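Local coordinates for protein FI20010p1 (Drosophila melanogaster, PDB 7CFB) that probably acts in piRNA amplification and gene silencing in the fly, as the protein Krimper, here represented by its first extended Tudor domain, at residues 90-102 with 111-123. Residues are numbered along the deposited sequence; the frame is centred on the assembly and turned at random.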
ATOM      1  N   ASP A  90     -12.007   9.373  15.132  1.00 41.80           N
ATOM      2  CA  ASP A  90     -11.312  10.476  15.829  1.00 42.21           C
ATOM      3  C   ASP A  90     -10.244   9.878  16.743  1.00 42.85           C
ATOM      4  O   ASP A  90      -9.505  10.614  17.306  1.00 43.62           O
ATOM      5  CB  ASP A  90     -12.289  11.427  16.505  1.00 48.37           C
ATOM      6  CG  ASP A  90     -12.650  12.580  15.588  1.00 74.19           C
ATOM      7  OD1 ASP A  90     -11.826  13.507  15.457  1.00 75.38           O
ATOM      8  OD2 ASP A  90     -13.737  12.522  14.982  1.00 77.14           O
ATOM      9  N   GLN A  91     -10.231   8.551  16.886  1.00 39.39           N
ATOM     10  CA  GLN A  91      -9.227   7.873  17.750  1.00 43.94           C
ATOM     11  C   GLN A  91      -8.360   6.968  16.869  1.00 38.76           C
ATOM     12  O   GLN A  91      -8.906   5.993  16.316  1.00 42.22           O
ATOM     13  CB  GLN A  91      -9.925   7.068  18.849  1.00 43.40           C
ATOM     14  CG  GLN A  91      -9.028   6.032  19.510  1.00 56.82           C
ATOM     15  CD  GLN A  91      -7.986   6.665  20.400  1.00 59.03           C
ATOM     16  OE1 GLN A  91      -8.284   7.147  21.491  1.00 58.69           O
ATOM     17  NE2 GLN A  91      -6.748   6.670  19.936  1.00 50.77           N
ATOM     18  N   LEU A  92      -7.066   7.280  16.744  1.00 40.85           N
ATOM     19  CA  LEU A  92      -6.198   6.456  15.887  1.00 39.53           C
ATOM     20  C   LEU A  92      -6.278   5.034  16.416  1.00 40.30           C
ATOM     21  O   LEU A  92      -6.158   4.852  17.576  1.00 37.98           O
ATOM     22  CB  LEU A  92      -4.763   6.971  15.993  1.00 31.91           C
ATOM     23  CG  LEU A  92      -4.367   8.005  14.949  1.00 38.21           C
ATOM     24  CD1 LEU A  92      -3.124   8.749  15.353  1.00 29.01           C
ATOM     25  CD2 LEU A  92      -4.187   7.342  13.608  1.00 32.26           C
ATOM     26  N   PRO A  93      -6.369   3.998  15.576  1.00 38.78           N
ATOM     27  CA  PRO A  93      -6.293   2.631  16.044  1.00 36.50           C
ATOM     28  C   PRO A  93      -4.898   2.260  16.566  1.00 39.00           C
ATOM     29  O   PRO A  93      -3.936   2.904  16.338  1.00 35.53           O
ATOM     30  CB  PRO A  93      -6.593   1.795  14.804  1.00 32.93           C
ATOM     31  CG  PRO A  93      -7.389   2.720  13.956  1.00 29.14           C
ATOM     32  CD  PRO A  93      -6.744   4.062  14.181  1.00 29.92           C
ATOM     33  N   ASP A  94      -4.794   1.118  17.211  1.00 38.44           N
ATOM     34  CA  ASP A  94      -3.489   0.699  17.772  1.00 42.19           C
ATOM     35  C   ASP A  94      -2.434   0.479  16.695  1.00 41.18           C
ATOM     36  O   ASP A  94      -2.748   0.169  15.555  1.00 38.40           O
ATOM     37  CB  ASP A  94      -3.577  -0.639  18.489  1.00 39.85           C
ATOM     38  CG  ASP A  94      -4.429  -0.613  19.733  1.00 43.41           C
ATOM     39  OD1 ASP A  94      -4.744   0.453  20.187  1.00 37.54           O
ATOM     40  OD2 ASP A  94      -4.753  -1.676  20.206  1.00 44.76           O
ATOM     41  N   TYR A  95      -1.185   0.575  17.112  1.00 35.27           N
ATOM     42  CA  TYR A  95      -0.062   0.285  16.197  1.00 32.76           C
ATOM     43  C   TYR A  95      -0.236  -1.135  15.666  1.00 35.05           C
ATOM     44  O   TYR A  95      -0.517  -2.062  16.412  1.00 41.47           O
ATOM     45  CB  TYR A  95       1.266   0.417  16.935  1.00 30.53           C
ATOM     46  CG  TYR A  95       1.537   1.781  17.504  1.00 29.84           C
ATOM     47  CD1 TYR A  95       1.878   2.829  16.687  1.00 29.87           C
ATOM     48  CD2 TYR A  95       1.435   2.028  18.851  1.00 34.65           C
ATOM     49  CE1 TYR A  95       2.115   4.084  17.193  1.00 32.54           C
ATOM     50  CE2 TYR A  95       1.654   3.279  19.377  1.00 27.55           C
ATOM     51  CZ  TYR A  95       1.995   4.311  18.541  1.00 32.68           C
ATOM     52  OH  TYR A  95       2.234   5.542  19.026  1.00 35.89           O
ATOM     53  N   GLY A  96      -0.130  -1.263  14.356  1.00 31.44           N
ATOM     54  CA  GLY A  96      -0.251  -2.545  13.656  1.00 32.60           C
ATOM     55  C   GLY A  96      -1.670  -2.853  13.231  1.00 32.73           C
ATOM     56  O   GLY A  96      -1.840  -3.737  12.437  1.00 37.12           O
ATOM     57  N   ASP A  97      -2.642  -2.111  13.733  1.00 33.69           N
ATOM     58  CA  ASP A  97      -4.054  -2.339  13.358  1.00 35.99           C
ATOM     59  C   ASP A  97      -4.317  -1.694  11.998  1.00 32.97           C
ATOM     60  O   ASP A  97      -3.742  -0.684  11.719  1.00 28.56           O
ATOM     61  CB  ASP A  97      -5.011  -2.012  14.500  1.00 39.47           C
ATOM     62  CG  ASP A  97      -5.055  -3.082  15.582  1.00 53.26           C
ATOM     63  OD1 ASP A  97      -4.367  -4.073  15.452  1.00 54.07           O
ATOM     64  OD2 ASP A  97      -5.768  -2.909  16.544  1.00 56.86           O
ATOM     65  N   ILE A  98      -5.205  -2.270  11.211  1.00 29.57           N
ATOM     66  CA  ILE A  98      -5.489  -1.746   9.853  1.00 30.66           C
ATOM     67  C   ILE A  98      -6.731  -0.844   9.824  1.00 33.19           C
ATOM     68  O   ILE A  98      -7.711  -1.178  10.432  1.00 28.40           O
ATOM     69  CB  ILE A  98      -5.559  -2.912   8.870  1.00 26.38           C
ATOM     70  CG1 ILE A  98      -4.243  -3.684   8.861  1.00 29.11           C
ATOM     71  CG2 ILE A  98      -5.941  -2.443   7.492  1.00 24.97           C
ATOM     72  CD1 ILE A  98      -4.396  -5.044   8.315  1.00 30.14           C
ATOM     73  N   PHE A  99      -6.628   0.275   9.121  1.00 25.88           N
ATOM     74  CA  PHE A  99      -7.707   1.269   8.950  1.00 24.65           C
ATOM     75  C   PHE A  99      -7.572   1.935   7.585  1.00 31.78           C
ATOM     76  O   PHE A  99      -6.817   1.456   6.766  1.00 26.47           O
ATOM     77  CB  PHE A  99      -7.811   2.206  10.146  1.00 30.95           C
ATOM     78  CG  PHE A  99      -6.633   3.105  10.386  1.00 32.03           C
ATOM     79  CD1 PHE A  99      -5.504   2.645  11.033  1.00 24.12           C
ATOM     80  CD2 PHE A  99      -6.671   4.421   9.987  1.00 28.27           C
ATOM     81  CE1 PHE A  99      -4.445   3.486  11.271  1.00 21.52           C
ATOM     82  CE2 PHE A  99      -5.600   5.260  10.220  1.00 30.01           C
ATOM     83  CZ  PHE A  99      -4.494   4.788  10.864  1.00 26.90           C
ATOM     84  N   ALA A 100      -8.336   2.989   7.352  1.00 25.05           N
ATOM     85  CA  ALA A 100      -8.294   3.676   6.052  1.00 22.45           C
ATOM     86  C   ALA A 100      -7.976   5.159   6.226  1.00 32.33           C
ATOM     87  O   ALA A 100      -8.293   5.720   7.246  1.00 26.87           O
ATOM     88  CB  ALA A 100      -9.588   3.453   5.332  1.00 27.99           C
ATOM     89  N   VAL A 101      -7.297   5.712   5.239  1.00 25.59           N
ATOM     90  CA  VAL A 101      -6.935   7.141   5.225  1.00 25.38           C
ATOM     91  C   VAL A 101      -7.405   7.739   3.904  1.00 25.48           C
ATOM     92  O   VAL A 101      -7.338   7.098   2.904  1.00 23.55           O
ATOM     93  CB  VAL A 101      -5.446   7.376   5.512  1.00 29.31           C
ATOM     94  CG1 VAL A 101      -4.540   6.689   4.520  1.00 24.00           C
ATOM     95  CG2 VAL A 101      -5.113   8.842   5.645  1.00 22.31           C
ATOM     96  N   LEU A 102      -7.883   8.961   3.968  1.00 27.93           N
ATOM     97  CA  LEU A 102      -8.381   9.640   2.765  1.00 31.06           C
ATOM     98  C   LEU A 102      -7.305  10.538   2.181  1.00 21.94           C
ATOM     99  O   LEU A 102      -6.709  11.268   2.907  1.00 32.65           O
ATOM    100  CB  LEU A 102      -9.619  10.461   3.136  1.00 32.47           C
ATOM    101  CG  LEU A 102     -10.042  11.473   2.079  1.00 32.27           C
ATOM    102  CD1 LEU A 102     -10.686  10.797   0.897  1.00 26.49           C
ATOM    103  CD2 LEU A 102     -10.957  12.517   2.665  1.00 37.43           C
ATOM    104  N   ARG A 111      -5.821   1.697   2.480  1.00 25.27           N
ATOM    105  CA  ARG A 111      -5.581   0.966   3.750  1.00 27.03           C
ATOM    106  C   ARG A 111      -4.232   1.392   4.312  1.00 25.88           C
ATOM    107  O   ARG A 111      -3.326   1.562   3.557  1.00 28.32           O
ATOM    108  CB  ARG A 111      -5.759  -0.544   3.593  1.00 22.48           C
ATOM    109  CG  ARG A 111      -7.111  -0.960   3.053  1.00 21.97           C
ATOM    110  CD  ARG A 111      -7.425  -2.400   3.344  1.00 24.55           C
ATOM    111  NE  ARG A 111      -6.502  -3.250   2.639  1.00 26.42           N
ATOM    112  CZ  ARG A 111      -6.254  -4.498   2.929  1.00 24.33           C
ATOM    113  NH1 ARG A 111      -6.861  -5.091   3.925  1.00 24.42           N
ATOM    114  NH2 ARG A 111      -5.375  -5.151   2.225  1.00 28.14           N
ATOM    115  N   ILE A 112      -4.170   1.541   5.612  1.00 22.62           N
ATOM    116  CA  ILE A 112      -2.977   2.073   6.300  1.00 22.10           C
ATOM    117  C   ILE A 112      -2.848   1.420   7.668  1.00 27.37           C
ATOM    118  O   ILE A 112      -3.838   0.997   8.206  1.00 25.50           O
ATOM    119  CB  ILE A 112      -3.152   3.599   6.432  1.00 23.96           C
ATOM    120  CG1 ILE A 112      -1.899   4.329   6.920  1.00 25.14           C
ATOM    121  CG2 ILE A 112      -4.392   3.950   7.227  1.00 24.31           C
ATOM    122  CD1 ILE A 112      -2.056   5.790   7.131  1.00 24.82           C
ATOM    123  N   THR A 113      -1.633   1.365   8.169  1.00 20.55           N
ATOM    124  CA  THR A 113      -1.368   0.942   9.546  1.00 23.30           C
ATOM    125  C   THR A 113      -0.319   1.894  10.138  1.00 25.90           C
ATOM    126  O   THR A 113       0.534   2.318   9.404  1.00 27.95           O
ATOM    127  CB  THR A 113      -0.962  -0.526   9.603  1.00 24.85           C
ATOM    128  OG1 THR A 113      -0.876  -0.766  10.994  1.00 26.85           O
ATOM    129  CG2 THR A 113       0.353  -0.809   8.920  1.00 20.14           C
ATOM    130  N   ILE A 114      -0.440   2.228  11.408  1.00 24.01           N
ATOM    131  CA  ILE A 114       0.574   3.053  12.099  1.00 25.35           C
ATOM    132  C   ILE A 114       1.594   2.088  12.700  1.00 27.45           C
ATOM    133  O   ILE A 114       1.222   1.248  13.448  1.00 31.75           O
ATOM    134  CB  ILE A 114      -0.038   3.961  13.170  1.00 28.76           C
ATOM    135  CG1 ILE A 114      -1.135   4.851  12.601  1.00 33.22           C
ATOM    136  CG2 ILE A 114       1.046   4.787  13.814  1.00 32.88           C
ATOM    137  CD1 ILE A 114      -0.609   5.973  11.804  1.00 35.73           C
ATOM    138  N   ASN A 115       2.849   2.226  12.330  1.00 25.26           N
ATOM    139  CA  ASN A 115       3.880   1.304  12.850  1.00 33.25           C
ATOM    140  C   ASN A 115       4.624   1.895  14.051  1.00 36.25           C
ATOM    141  O   ASN A 115       5.031   1.140  14.865  1.00 34.43           O
ATOM    142  CB  ASN A 115       4.735   0.708  11.732  1.00 27.03           C
ATOM    143  CG  ASN A 115       5.476   1.731  10.912  1.00 35.42           C
ATOM    144  OD1 ASN A 115       4.984   2.219   9.919  1.00 28.74           O
ATOM    145  ND2 ASN A 115       6.679   2.045  11.323  1.00 35.35           N
ATOM    146  N   SER A 116       4.765   3.207  14.138  1.00 34.33           N
ATOM    147  CA  SER A 116       5.518   3.807  15.263  1.00 33.31           C
ATOM    148  C   SER A 116       5.174   5.281  15.451  1.00 34.32           C
ATOM    149  O   SER A 116       4.665   5.887  14.547  1.00 33.10           O
ATOM    150  CB  SER A 116       7.005   3.643  15.085  1.00 23.43           C
ATOM    151  OG  SER A 116       7.511   4.496  14.096  1.00 32.99           O
ATOM    152  N   SER A 117       5.517   5.783  16.625  1.00 37.57           N
ATOM    153  CA  SER A 117       5.402   7.202  17.017  1.00 38.62           C
ATOM    154  C   SER A 117       6.654   7.936  16.541  1.00 42.28           C
ATOM    155  O   SER A 117       7.726   7.394  16.656  1.00 45.86           O
ATOM    156  CB  SER A 117       5.261   7.304  18.493  1.00 41.63           C
ATOM    157  OG  SER A 117       4.944   8.615  18.873  1.00 48.79           O
ATOM    158  N   SER A 118       6.490   9.135  16.015  1.00 36.71           N
ATOM    159  CA  SER A 118       7.627   9.937  15.539  1.00 36.74           C
ATOM    160  C   SER A 118       8.048  10.897  16.657  1.00 45.41           C
ATOM    161  O   SER A 118       7.193  11.530  17.236  1.00 37.76           O
ATOM    162  CB  SER A 118       7.262  10.663  14.304  1.00 37.88           C
ATOM    163  OG  SER A 118       7.186   9.800  13.207  1.00 31.06           O
ATOM    164  N   ALA A 119       9.347  10.985  16.899  1.00 38.91           N
ATOM    165  CA  ALA A 119       9.941  11.835  17.945  1.00 42.68           C
ATOM    166  C   ALA A 119       9.596  13.302  17.712  1.00 36.80           C
ATOM    167  O   ALA A 119       9.259  13.962  18.638  1.00 42.37           O
ATOM    168  CB  ALA A 119      11.428  11.655  17.904  1.00 41.97           C
ATOM    169  N   GLY A 120       9.616  13.755  16.476  1.00 40.94           N
ATOM    170  CA  GLY A 120       9.347  15.174  16.215  1.00 44.98           C
ATOM    171  C   GLY A 120       7.869  15.457  16.109  1.00 44.00           C
ATOM    172  O   GLY A 120       7.528  16.538  15.753  1.00 37.40           O
ATOM    173  N   GLY A 121       7.037  14.476  16.398  1.00 37.37           N
ATOM    174  CA  GLY A 121       5.608  14.623  16.230  1.00 33.48           C
ATOM    175  C   GLY A 121       5.105  13.796  15.059  1.00 35.43           C
ATOM    176  O   GLY A 121       5.809  13.582  14.063  1.00 40.43           O
ATOM    177  N   GLY A 122       3.871  13.323  15.179  1.00 35.24           N
ATOM    178  CA  GLY A 122       3.315  12.476  14.148  1.00 38.27           C
ATOM    179  C   GLY A 122       3.728  11.025  14.319  1.00 33.32           C
ATOM    180  O   GLY A 122       4.148  10.580  15.394  1.00 31.92           O
ATOM    181  N   TYR A 123       3.605  10.276  13.225  1.00 33.67           N
ATOM    182  CA  TYR A 123       3.792   8.833  13.256  1.00 31.79           C
ATOM    183  C   TYR A 123       4.409   8.367  11.948  1.00 32.55           C
ATOM    184  O   TYR A 123       4.354   9.057  10.928  1.00 29.47           O
ATOM    185  CB  TYR A 123       2.464   8.097  13.490  1.00 25.89           C
ATOM    186  CG  TYR A 123       1.643   8.652  14.630  1.00 33.97           C
ATOM    187  CD1 TYR A 123       0.760   9.707  14.428  1.00 28.41           C
ATOM    188  CD2 TYR A 123       1.755   8.125  15.909  1.00 33.69           C
ATOM    189  CE1 TYR A 123       0.016  10.223  15.471  1.00 36.31           C
ATOM    190  CE2 TYR A 123       1.012   8.632  16.958  1.00 38.31           C
ATOM    191  CZ  TYR A 123       0.143   9.680  16.732  1.00 35.40           C
ATOM    192  OH  TYR A 123      -0.599  10.189  17.773  1.00 43.38           O
TER
HETATM  193  O   HOH W   1      -2.552   1.368  12.917  1.00 29.30           O
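The antiparallel β-hairpin of strands 99-103 and 108-117, part of the SH3-like Tudor domain, is joined here with the loop that leads into it. F99 and I112 form a hydrogen-bonded pair: F99 N donates almost straight to I112 O (3.0 Å, 166° at the hydrogen), and I112 N returns a bond to F99 O. On the side of this pair that F99 and I112 share, the F99 ring is held like a plate: I112 CG2 makes a CH-pi contact over one face, 3.6 Å from the ring centroid, P93 CD lies over the opposite face, and I114 CG1 meets the ring edge. With chi1 at 65°, CG sits between the backbone N and carbonyl carbon, and the ring folds back over I112. Replacing F99 by an alanine is likely to open a gap between I112 CG2 and P93 CD and to strip I114 CG1 of the ring edge it meets. I142 of the adjoining strand 142-144 also packs on F99, and F136 of strand 132-136 packs on I112 and I114.

Before the strand, the type II turn D94-D97 is tied down mainly by polar contacts. G96 N donates to I114 O, while T113 OG1, anti to its own backbone N (chi1 -175°), donates to D97 O from above the carbonyl plane. A water links the turn to the strand, accepting from I114 N at 2.7 Å and donating to D94 O and D97 O. Within the same turn, the Y95 side chain crosses I114 obliquely, CD1 lying 3.6 Å from I114 CG2, and its ring reaches the end of the strand, where Y95 OH lies 3.5 Å from S117 CB.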